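AT-less polyketide synthase (PDB 4TKT) probably catalyses the decarboxylative Claisen condensation that extends a polyketide chain, as a ketosynthase domain of the isomigrastatin assembly line. Local coordinates at residues W46-S49 with R50-D53; R56-P59 with G60-Y63; T90-P93 with Q94-L97; Y139-Y142 with Q143-G146. One frame throughout, in Å; residues are numbered along the deposited sequence.

Contact 1 of 4, residues W46-S49 with R50-D53; sequences WDHS and RYYD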
loop_
_atom_site.group_PDB
_atom_site.type_symbol
_atom_site.label_atom_id
_atom_site.label_comp_id
_atom_site.label_asym_id
_atom_site.label_seq_id
_atom_site.Cartn_x
_atom_site.Cartn_y
_atom_site.Cartn_z
ATOM N N TRP A 46 -4.984 6.523 -24.341
ATOM C CA TRP A 46 -5.580 6.237 -25.644
ATOM C C TRP A 46 -6.455 7.404 -26.091
ATOM O O TRP A 46 -6.754 8.300 -25.303
ATOM C CB TRP A 46 -6.402 4.942 -25.600
ATOM C CG TRP A 46 -7.564 4.981 -24.644
ATOM C CD1 TRP A 46 -8.794 5.531 -24.870
ATOM C CD2 TRP A 46 -7.605 4.435 -23.319
ATOM N NE1 TRP A 46 -9.594 5.369 -23.764
ATOM C CE2 TRP A 46 -8.890 4.699 -22.799
ATOM C CE3 TRP A 46 -6.683 3.754 -22.520
ATOM C CZ2 TRP A 46 -9.274 4.304 -21.518
ATOM C CZ3 TRP A 46 -7.063 3.363 -21.247
ATOM C CH2 TRP A 46 -8.349 3.640 -20.758
ATOM N N ASP A 47 -6.861 7.393 -27.356
ATOM C CA ASP A 47 -7.780 8.410 -27.854
ATOM C C ASP A 47 -9.211 8.032 -27.494
ATOM O O ASP A 47 -9.841 7.226 -28.177
ATOM C CB ASP A 47 -7.640 8.582 -29.362
ATOM C CG ASP A 47 -8.491 9.716 -29.896
ATOM O OD1 ASP A 47 -8.851 10.611 -29.104
ATOM O OD2 ASP A 47 -8.794 9.714 -31.107
ATOM N N HIS A 48 -9.720 8.625 -26.419
ATOM C CA HIS A 48 -11.014 8.235 -25.877
ATOM C C HIS A 48 -12.180 8.758 -26.713
ATOM O O HIS A 48 -13.318 8.316 -26.545
ATOM C CB HIS A 48 -11.148 8.720 -24.433
ATOM C CG HIS A 48 -12.240 8.039 -23.670
ATOM N ND1 HIS A 48 -12.257 6.678 -23.452
ATOM C CD2 HIS A 48 -13.355 8.529 -23.079
ATOM C CE1 HIS A 48 -13.335 6.359 -22.756
ATOM N NE2 HIS A 48 -14.017 7.465 -22.516
ATOM N N SER A 49 -11.897 9.690 -27.617
ATOM C CA SER A 49 -12.935 10.239 -28.484
ATOM C C SER A 49 -13.437 9.178 -29.456
ATOM O O SER A 49 -14.522 9.306 -30.021
ATOM C CB SER A 49 -12.418 11.453 -29.259
ATOM O OG SER A 49 -11.705 11.053 -30.416
ATOM N N ARG A 50 -12.640 8.133 -29.647
ATOM C CA ARG A 50 -13.044 7.016 -30.488
ATOM C C ARG A 50 -14.134 6.195 -29.805
ATOM O O ARG A 50 -14.923 5.521 -30.467
ATOM C CB ARG A 50 -11.844 6.123 -30.819
ATOM C CG ARG A 50 -12.194 4.940 -31.712
ATOM C CD ARG A 50 -11.049 3.953 -31.847
ATOM N NE ARG A 50 -11.507 2.689 -32.421
ATOM C CZ ARG A 50 -10.714 1.654 -32.686
ATOM N NH1 ARG A 50 -9.415 1.728 -32.434
ATOM N NH2 ARG A 50 -11.224 0.545 -33.206
ATOM N N TYR A 51 -14.186 6.267 -28.478
ATOM C CA TYR A 51 -15.086 5.411 -27.714
ATOM C C TYR A 51 -16.179 6.162 -26.960
ATOM O O TYR A 51 -17.200 5.575 -26.610
ATOM C CB TYR A 51 -14.288 4.572 -26.718
ATOM C CG TYR A 51 -13.112 3.858 -27.329
ATOM C CD1 TYR A 51 -13.289 2.706 -28.082
ATOM C CD2 TYR A 51 -11.820 4.330 -27.146
ATOM C CE1 TYR A 51 -12.212 2.048 -28.642
ATOM C CE2 TYR A 51 -10.738 3.680 -27.701
ATOM C CZ TYR A 51 -10.940 2.538 -28.449
ATOM O OH TYR A 51 -9.863 1.887 -29.005
ATOM N N TYR A 52 -15.976 7.447 -26.695
ATOM C CA TYR A 52 -16.925 8.169 -25.855
ATOM C C TYR A 52 -18.235 8.484 -26.571
ATOM O O TYR A 52 -18.244 8.883 -27.735
ATOM C CB TYR A 52 -16.315 9.467 -25.324
ATOM C CG TYR A 52 -17.268 10.240 -24.439
ATOM C CD1 TYR A 52 -17.505 9.846 -23.128
ATOM C CD2 TYR A 52 -17.945 11.353 -24.921
ATOM C CE1 TYR A 52 -18.384 10.545 -22.319
ATOM C CE2 TYR A 52 -18.825 12.057 -24.119
ATOM C CZ TYR A 52 -19.040 11.650 -22.821
ATOM O OH TYR A 52 -19.916 12.353 -22.026
ATOM N N ASP A 53 -19.334 8.293 -25.850
ATOM C CA ASP A 53 -20.667 8.673 -26.302
ATOM C C ASP A 53 -21.561 8.773 -25.072
ATOM O O ASP A 53 -21.725 7.798 -24.340
ATOM C CB ASP A 53 -21.223 7.660 -27.306
ATOM C CG ASP A 53 -22.468 8.164 -28.025
ATOM O OD1 ASP A 53 -23.337 8.784 -27.377
ATOM O OD2 ASP A 53 -22.575 7.938 -29.249
#
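Trp-46 meets Tyr-51 across a short 3-10 turn in the long loop between strands 39-40 and 66-67 of the ketosynthase. The two rings form an offset T-shaped pair: Tyr-51 turns its edge, led by CE2, toward the face of the five-membered ring of Trp-46, with the planes 81° apart and CE2 lying 3.9 Å from Trp-46 CD1. The indole is also fixed at its nitrogen, because NE1 donates to His-48 ND1 over 3.0 Å in a nearly straight bond that lies in the indole plane. Next along the chain, the carbonyl oxygen of Asp-47 receives the amide of Arg-50 (N to O 3.3 Å), which starts the turn, while the ring of Tyr-51 lies against the same oxygen. His-48 does most of the polar work. Its O accepts two amides, Tyr-51 N at 2.9 Å from well above the carbonyl plane and Tyr-52 N at 2.8 Å almost straight on. With ND1 used as an acceptor, NE2 is placed to give its hydrogen to Ser-64 O, consistent with a neutral imidazole protonated on NE2. The far side of that ring, at CD2, touches Tyr-52 CB at 3.8 Å, after which the phenol of Tyr-52 leads away to a cation-pi contact with Lys-65. Ser-49, exposed, has OG between its backbone N and carbonyl carbon (chi1 83°), and OG donates back to Asp-47 OD1 at 3.2 Å, approaching from above the carboxylate plane.

Contact 2 of 4, residues R56-P59 with G60-Y63; sequences RGVP and GRTY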
loop_
_atom_site.group_PDB
_atom_site.type_symbol
_atom_site.label_atom_id
_atom_site.label_comp_id
_atom_site.label_asym_id
_atom_site.label_seq_id
_atom_site.Cartn_x
_atom_site.Cartn_y
_atom_site.Cartn_z
ATOM N N ARG A 56 -26.148 6.209 -23.003
ATOM C CA ARG A 56 -25.942 4.911 -22.366
ATOM C C ARG A 56 -26.199 3.737 -23.308
ATOM O O ARG A 56 -27.175 3.733 -24.058
ATOM C CB ARG A 56 -26.852 4.773 -21.145
ATOM C CG ARG A 56 -26.387 5.493 -19.895
ATOM C CD ARG A 56 -27.439 5.374 -18.794
ATOM N NE ARG A 56 -26.938 5.819 -17.498
ATOM C CZ ARG A 56 -26.342 5.024 -16.613
ATOM N NH1 ARG A 56 -26.173 3.736 -16.880
ATOM N NH2 ARG A 56 -25.914 5.516 -15.458
ATOM N N GLY A 57 -25.314 2.746 -23.262
ATOM C CA GLY A 57 -25.543 1.474 -23.925
ATOM C C GLY A 57 -25.404 1.452 -25.435
ATOM O O GLY A 57 -25.833 0.497 -26.084
ATOM N N VAL A 58 -24.813 2.498 -26.002
ATOM C CA VAL A 58 -24.503 2.506 -27.427
ATOM C C VAL A 58 -23.418 1.476 -27.722
ATOM O O VAL A 58 -22.376 1.466 -27.068
ATOM C CB VAL A 58 -24.039 3.892 -27.904
ATOM C CG1 VAL A 58 -23.512 3.818 -29.328
ATOM C CG2 VAL A 58 -25.177 4.892 -27.804
ATOM N N PRO A 59 -23.668 0.592 -28.700
ATOM C CA PRO A 59 -22.712 -0.458 -29.068
ATOM C C PRO A 59 -21.376 0.108 -29.543
ATOM O O PRO A 59 -21.350 0.993 -30.401
ATOM C CB PRO A 59 -23.423 -1.195 -30.209
ATOM C CG PRO A 59 -24.864 -0.894 -30.020
ATOM C CD PRO A 59 -24.909 0.504 -29.485
ATOM N N GLY A 60 -20.283 -0.397 -28.980
ATOM C CA GLY A 60 -18.952 0.018 -29.383
ATOM C C GLY A 60 -18.528 1.334 -28.765
ATOM O O GLY A 60 -17.503 1.904 -29.140
ATOM N N ARG A 61 -19.320 1.816 -27.814
ATOM C CA ARG A 61 -19.044 3.090 -27.164
ATOM C C ARG A 61 -19.148 2.984 -25.648
ATOM O O ARG A 61 -19.498 1.932 -25.113
ATOM C CB ARG A 61 -20.000 4.171 -27.672
ATOM C CG ARG A 61 -19.895 4.458 -29.164
ATOM C CD ARG A 61 -18.540 5.043 -29.532
ATOM N NE ARG A 61 -18.450 5.356 -30.956
ATOM C CZ ARG A 61 -18.025 4.503 -31.883
ATOM N NH1 ARG A 61 -17.646 3.280 -31.539
ATOM N NH2 ARG A 61 -17.977 4.874 -33.155
ATOM N N THR A 62 -18.836 4.081 -24.967
ATOM C CA THR A 62 -18.973 4.164 -23.519
ATOM C C THR A 62 -19.360 5.581 -23.110
ATOM O O THR A 62 -18.995 6.549 -23.776
ATOM C CB THR A 62 -17.676 3.758 -22.796
ATOM O OG1 THR A 62 -17.876 3.825 -21.379
ATOM C CG2 THR A 62 -16.533 4.678 -23.181
ATOM N N TYR A 63 -20.109 5.700 -22.019
ATOM C CA TYR A 63 -20.586 7.002 -21.567
ATOM C C TYR A 63 -19.764 7.518 -20.391
ATOM O O TYR A 63 -20.032 8.593 -19.854
ATOM C CB TYR A 63 -22.070 6.931 -21.195
ATOM C CG TYR A 63 -22.385 5.926 -20.115
ATOM C CD1 TYR A 63 -22.548 4.580 -20.415
ATOM C CD2 TYR A 63 -22.525 6.326 -18.795
ATOM C CE1 TYR A 63 -22.834 3.658 -19.428
ATOM C CE2 TYR A 63 -22.810 5.415 -17.802
ATOM C CZ TYR A 63 -22.965 4.082 -18.122
ATOM O OH TYR A 63 -23.250 3.176 -17.127
#
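The chain doubles back on itself between Val-58 and Arg-61 in a type II beta turn, the limbs 56-59 and 60-63 running 168° apart, with Val-58 O receiving Arg-61 N at 3.2 Å. Pro-59 and Gly-60 take the two corners of the turn, and the glycine has the positive phi, 80°, that the second corner of a type II turn requires. The end residues of the turn also touch through their side chains: Val-58 CG1 lies 3.7 Å from Arg-61 CG. That arginine then bends at chi2 and curls back, so that NH1 donates to Gly-60 O over 2.8 Å, the oxygen lying in the guanidinium plane. At the open end Arg-56 runs extended across Tyr-63. Its CG sits squarely over the middle of the phenol face in a CH-pi contact, 3.8 Å from the Tyr-63 ring centroid, and farther along, Tyr-63 CE2 lies over the centre of one guanidinium face, the planes inclined by 39°. Arg-56 NH1 lies close to the tyrosine hydroxyl but is not aimed at it. The polar ends are taken up by other parts of the chain: NH1 by Gln-229, NH2 by Ser-233 and, as a salt bridge, Asp-245, and Tyr-63 OH by Ala-231 O. Those partners belong to loops between helix 220-227 and strand 252-260, while Thr-62 OG1 bonds Tyr-222 O on that helix, so the returning limb is tied to helix 220-227 and the loop after it before the chain reaches strand 66-67.

Contact 3 of 4, residues T90-P93 with Q94-L97; sequences TMDP and QERL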
loop_
_atom_site.group_PDB
_atom_site.type_symbol
_atom_site.label_atom_id
_atom_site.label_comp_id
_atom_site.label_asym_id
_atom_site.label_seq_id
_atom_site.Cartn_x
_atom_site.Cartn_y
_atom_site.Cartn_z
ATOM N N THR A 90 7.717 -5.410 -22.468
ATOM C CA THR A 90 6.569 -6.283 -22.694
ATOM C C THR A 90 6.025 -6.848 -21.389
ATOM O O THR A 90 5.147 -7.707 -21.392
ATOM C CB THR A 90 6.926 -7.452 -23.626
ATOM O OG1 THR A 90 8.049 -8.162 -23.093
ATOM C CG2 THR A 90 7.266 -6.940 -25.017
HETATM N N MSE A 91 6.557 -6.358 -20.277
HETATM C CA MSE A 91 6.151 -6.817 -18.957
HETATM C C MSE A 91 4.981 -5.989 -18.446
HETATM O O MSE A 91 5.015 -4.760 -18.503
HETATM C CB MSE A 91 7.332 -6.743 -17.987
HETATM C CG MSE A 91 7.016 -7.134 -16.559
HETATM SE SE MSE A 91 8.624 -7.056 -15.440
HETATM C CE MSE A 91 9.669 -8.462 -16.320
ATOM N N ASP A 92 3.949 -6.676 -17.961
ATOM C CA ASP A 92 2.750 -6.030 -17.443
ATOM C C ASP A 92 3.092 -4.981 -16.393
ATOM O O ASP A 92 3.738 -5.290 -15.397
ATOM C CB ASP A 92 1.796 -7.084 -16.863
ATOM C CG ASP A 92 0.555 -6.476 -16.219
ATOM O OD1 ASP A 92 0.129 -5.376 -16.626
ATOM O OD2 ASP A 92 -0.007 -7.114 -15.302
ATOM N N PRO A 93 2.668 -3.729 -16.631
ATOM C CA PRO A 93 2.871 -2.609 -15.706
ATOM C C PRO A 93 2.457 -2.928 -14.274
ATOM O O PRO A 93 3.052 -2.398 -13.336
ATOM C CB PRO A 93 1.985 -1.514 -16.296
ATOM C CG PRO A 93 2.003 -1.789 -17.749
ATOM C CD PRO A 93 2.042 -3.287 -17.889
ATOM N N GLN A 94 1.458 -3.789 -14.108
ATOM C CA GLN A 94 1.015 -4.191 -12.778
ATOM C C GLN A 94 2.110 -4.954 -12.039
ATOM O O GLN A 94 2.305 -4.755 -10.842
ATOM C CB GLN A 94 -0.253 -5.038 -12.864
ATOM C CG GLN A 94 -1.472 -4.267 -13.341
ATOM C CD GLN A 94 -2.736 -5.107 -13.324
ATOM O OE1 GLN A 94 -3.829 -4.602 -13.055
ATOM N NE2 GLN A 94 -2.595 -6.397 -13.612
ATOM N N GLU A 95 2.820 -5.826 -12.750
ATOM C CA GLU A 95 3.969 -6.517 -12.172
ATOM C C GLU A 95 5.067 -5.519 -11.821
ATOM O O GLU A 95 5.684 -5.605 -10.758
ATOM C CB GLU A 95 4.524 -7.571 -13.133
ATOM C CG GLU A 95 3.501 -8.549 -13.671
ATOM C CD GLU A 95 4.090 -9.477 -14.717
ATOM O OE1 GLU A 95 5.313 -9.727 -14.667
ATOM O OE2 GLU A 95 3.333 -9.951 -15.591
ATOM N N ARG A 96 5.310 -4.576 -12.725
ATOM C CA ARG A 96 6.364 -3.587 -12.534
ATOM C C ARG A 96 6.105 -2.719 -11.308
ATOM O O ARG A 96 6.993 -2.530 -10.477
ATOM C CB ARG A 96 6.507 -2.706 -13.778
ATOM C CG ARG A 96 7.023 -3.438 -15.012
ATOM C CD ARG A 96 7.310 -2.458 -16.140
ATOM N NE ARG A 96 6.436 -2.656 -17.292
ATOM C CZ ARG A 96 6.132 -1.705 -18.169
ATOM N NH1 ARG A 96 6.619 -0.482 -18.018
ATOM N NH2 ARG A 96 5.334 -1.973 -19.192
ATOM N N LEU A 97 4.886 -2.204 -11.190
ATOM C CA LEU A 97 4.553 -1.302 -10.094
ATOM C C LEU A 97 4.468 -2.025 -8.752
ATOM O O LEU A 97 4.709 -1.424 -7.704
ATOM C CB LEU A 97 3.236 -0.573 -10.374
ATOM C CG LEU A 97 3.243 0.401 -11.555
ATOM C CD1 LEU A 97 2.085 1.382 -11.456
ATOM C CD2 LEU A 97 4.564 1.141 -11.639
#
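An aspartate N-cap starts helix 93-109 here, where Asp-92 stands right before Pro-93, the first helical residue, within the Met-Asp-Pro-Gln sequence of this ketosynthase domain. With CG anti to the backbone nitrogen (chi1 176°), the carboxylate folds over the first turn. OD1 takes the capping bond from Gln-94 N, straight but long and weak at 3.3 Å, whereas OD2 uses its syn lone pair for Gln-94 NE2 at 3.2 Å, the amide and carboxylate planes being about 50° apart. That side-chain nitrogen has a further acceptor in Tyr-139 O, and Gln-94 OE1 takes Leu-215 N. Behind the cap, Asp-92 O receives Arg-96 N in the carbonyl plane at 3.2 Å, and Pro-93 O takes Leu-97 N at 2.8 Å, the first regular helical bonds. Pro-93 fits the opening turn well, as it has no amide hydrogen to satisfy. Arg-96 bends at chi3 and reaches backward, gripping one oxygen side-on: NE lies 2.8 Å and NH2 2.9 Å from Met-91 O, which sits in the guanidinium plane. Pro-93 CG rests over one face of that guanidinium, and NH1 goes on to Tyr-612 O. Glu-95 brings OE2 to within 4.4 Å of Asp-92 OD2, a like-charge approach probably eased by the salt bridge from Glu-95 OE1 to Arg-168 on helix 163-173. Met-91, built as selenomethionine, finishes the buried cluster by laying its SE against Arg-96 CG at 4.0 Å.

Contact 4 of 4, residues Y139-Y142 with Q143-G146; sequences YSEY and QLYG
Leu-144 N bonds to Glu-141 O at 2.8 Å, and one residue on Tyr-145 N bonds to Tyr-142 O at 3.0 Å; both amides approach from well above the carbonyl planes. Each spans three residues, so the opening turn of helix 142-151 is wound more tightly than a regular alpha-helical one. The side chains follow that turn. Leu-144 folds its CB and CG close over Glu-141 O, and Gln-143, exposed, brings its CB to 3.5 Å from Ser-140 O. On the inner side the two tyrosines cross at about a right angle, touching only between Tyr-142 CD1 and Tyr-145 CD2 at 4.1 Å. Tyr-142 has CG anti to its own nitrogen (chi1 -157°), whereas in Tyr-145 CG lies beside the nitrogen (chi1 -80°), and this splays the phenols: Tyr-142 OH goes to Ser-89 O, Tyr-145 OH to Val-217 O. Residues near the C-terminus cover both rings, Trp-613 edge-to-face on Tyr-142 and Tyr-614 nearly parallel to Tyr-145. The contact lies where the loop after strand 129-136 enters helix 142-151, with Tyr-142 packed on Pro-93 and Arg-96 of helix 93-109.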
loop_
_atom_site.group_PDB
_atom_site.type_symbol
_atom_site.label_atom_id
_atom_site.label_comp_id
_atom_site.label_asym_id
_atom_site.label_seq_id
_atom_site.Cartn_x
_atom_site.Cartn_y
_atom_site.Cartn_z
ATOM N N TYR A 139 -7.307 -7.984 -13.489
ATOM C CA TYR A 139 -7.227 -7.668 -14.917
ATOM C C TYR A 139 -5.890 -8.050 -15.534
ATOM O O TYR A 139 -4.838 -7.850 -14.931
ATOM C CB TYR A 139 -7.469 -6.175 -15.158
ATOM C CG TYR A 139 -8.879 -5.715 -14.882
ATOM C CD1 TYR A 139 -9.928 -6.098 -15.707
ATOM C CD2 TYR A 139 -9.159 -4.878 -13.809
ATOM C CE1 TYR A 139 -11.222 -5.675 -15.463
ATOM C CE2 TYR A 139 -10.449 -4.447 -13.554
ATOM C CZ TYR A 139 -11.477 -4.850 -14.387
ATOM O OH TYR A 139 -12.764 -4.429 -14.143
ATOM N N SER A 140 -5.946 -8.594 -16.746
ATOM C CA SER A 140 -4.752 -8.834 -17.551
ATOM C C SER A 140 -4.906 -8.164 -18.905
ATOM O O SER A 140 -5.011 -8.837 -19.928
ATOM C CB SER A 140 -4.499 -10.328 -17.732
ATOM O OG SER A 140 -4.125 -10.930 -16.510
ATOM N N GLU A 141 -4.915 -6.835 -18.904
ATOM C CA GLU A 141 -5.251 -6.066 -20.097
ATOM C C GLU A 141 -4.076 -5.778 -21.027
ATOM O O GLU A 141 -4.271 -5.652 -22.235
ATOM C CB GLU A 141 -5.895 -4.745 -19.692
ATOM C CG GLU A 141 -7.273 -4.893 -19.088
ATOM C CD GLU A 141 -7.928 -3.553 -18.835
ATOM O OE1 GLU A 141 -7.264 -2.662 -18.254
ATOM O OE2 GLU A 141 -9.102 -3.388 -19.230
ATOM N N TYR A 142 -2.872 -5.656 -20.468
ATOM C CA TYR A 142 -1.675 -5.350 -21.256
ATOM C C TYR A 142 -1.546 -6.339 -22.412
ATOM O O TYR A 142 -1.249 -5.968 -23.546
ATOM C CB TYR A 142 -0.434 -5.389 -20.364
ATOM C CG TYR A 142 0.745 -4.590 -20.873
ATOM C CD1 TYR A 142 0.615 -3.245 -21.188
ATOM C CD2 TYR A 142 1.995 -5.175 -21.008
ATOM C CE1 TYR A 142 1.695 -2.510 -21.643
ATOM C CE2 TYR A 142 3.080 -4.450 -21.461
ATOM C CZ TYR A 142 2.926 -3.118 -21.776
ATOM O OH TYR A 142 4.007 -2.392 -22.227
ATOM N N GLN A 143 -1.796 -7.600 -22.086
ATOM C CA GLN A 143 -1.911 -8.702 -23.034
ATOM C C GLN A 143 -2.653 -8.357 -24.335
ATOM O O GLN A 143 -2.260 -8.790 -25.420
ATOM C CB GLN A 143 -2.624 -9.852 -22.327
ATOM C CG GLN A 143 -2.441 -11.216 -22.932
ATOM C CD GLN A 143 -3.158 -12.273 -22.123
ATOM O OE1 GLN A 143 -3.935 -11.952 -21.223
ATOM N NE2 GLN A 143 -2.897 -13.538 -22.431
ATOM N N LEU A 144 -3.727 -7.579 -24.218
ATOM C CA LEU A 144 -4.585 -7.264 -25.357
ATOM C C LEU A 144 -3.868 -6.446 -26.425
ATOM O O LEU A 144 -4.160 -6.569 -27.615
ATOM C CB LEU A 144 -5.831 -6.515 -24.884
ATOM C CG LEU A 144 -6.706 -7.277 -23.889
ATOM C CD1 LEU A 144 -7.732 -6.357 -23.262
ATOM C CD2 LEU A 144 -7.386 -8.441 -24.584
ATOM N N TYR A 145 -2.933 -5.607 -25.996
ATOM C CA TYR A 145 -2.183 -4.775 -26.926
ATOM C C TYR A 145 -1.373 -5.634 -27.889
ATOM O O TYR A 145 -1.330 -5.361 -29.090
ATOM C CB TYR A 145 -1.270 -3.811 -26.166
ATOM C CG TYR A 145 -1.994 -2.594 -25.641
ATOM C CD1 TYR A 145 -2.797 -1.829 -26.477
ATOM C CD2 TYR A 145 -1.894 -2.221 -24.311
ATOM C CE1 TYR A 145 -3.468 -0.717 -26.005
ATOM C CE2 TYR A 145 -2.562 -1.111 -23.830
ATOM C CZ TYR A 145 -3.348 -0.364 -24.681
ATOM O OH TYR A 145 -4.015 0.741 -24.206
ATOM N N GLY A 146 -0.750 -6.682 -27.359
ATOM C CA GLY A 146 0.052 -7.581 -28.167
ATOM C C GLY A 146 -0.761 -8.285 -29.236
ATOM O O GLY A 146 -0.282 -8.511 -30.347
#

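How the contacts relate
The four contacts fall into two pairs, all on loops or helix starts of the ketosynthase domain. Contacts 1 and 2, with centres 11 Å apart, are successive parts of one surface loop, probably stitched by hydrogen bonds from Asp-53 N to Thr-62 O (2.7 Å) and Thr-62 N to Tyr-51 O (2.8 Å). Contacts 3 and 4, also 11 Å between centres, are helix starts distant in sequence but packed together: Pro-93 CD lies 3.5 Å from Tyr-142 CG. Contact 4 lies nearest the other pair, its closest atoms about 4 Å from contact 1 without touching, whereas contacts 2 and 3 are farthest apart, with centres about 29 Å apart. Contact 3 is buried, contact 4 partly so, and contacts 1 and 2 lie at the surface.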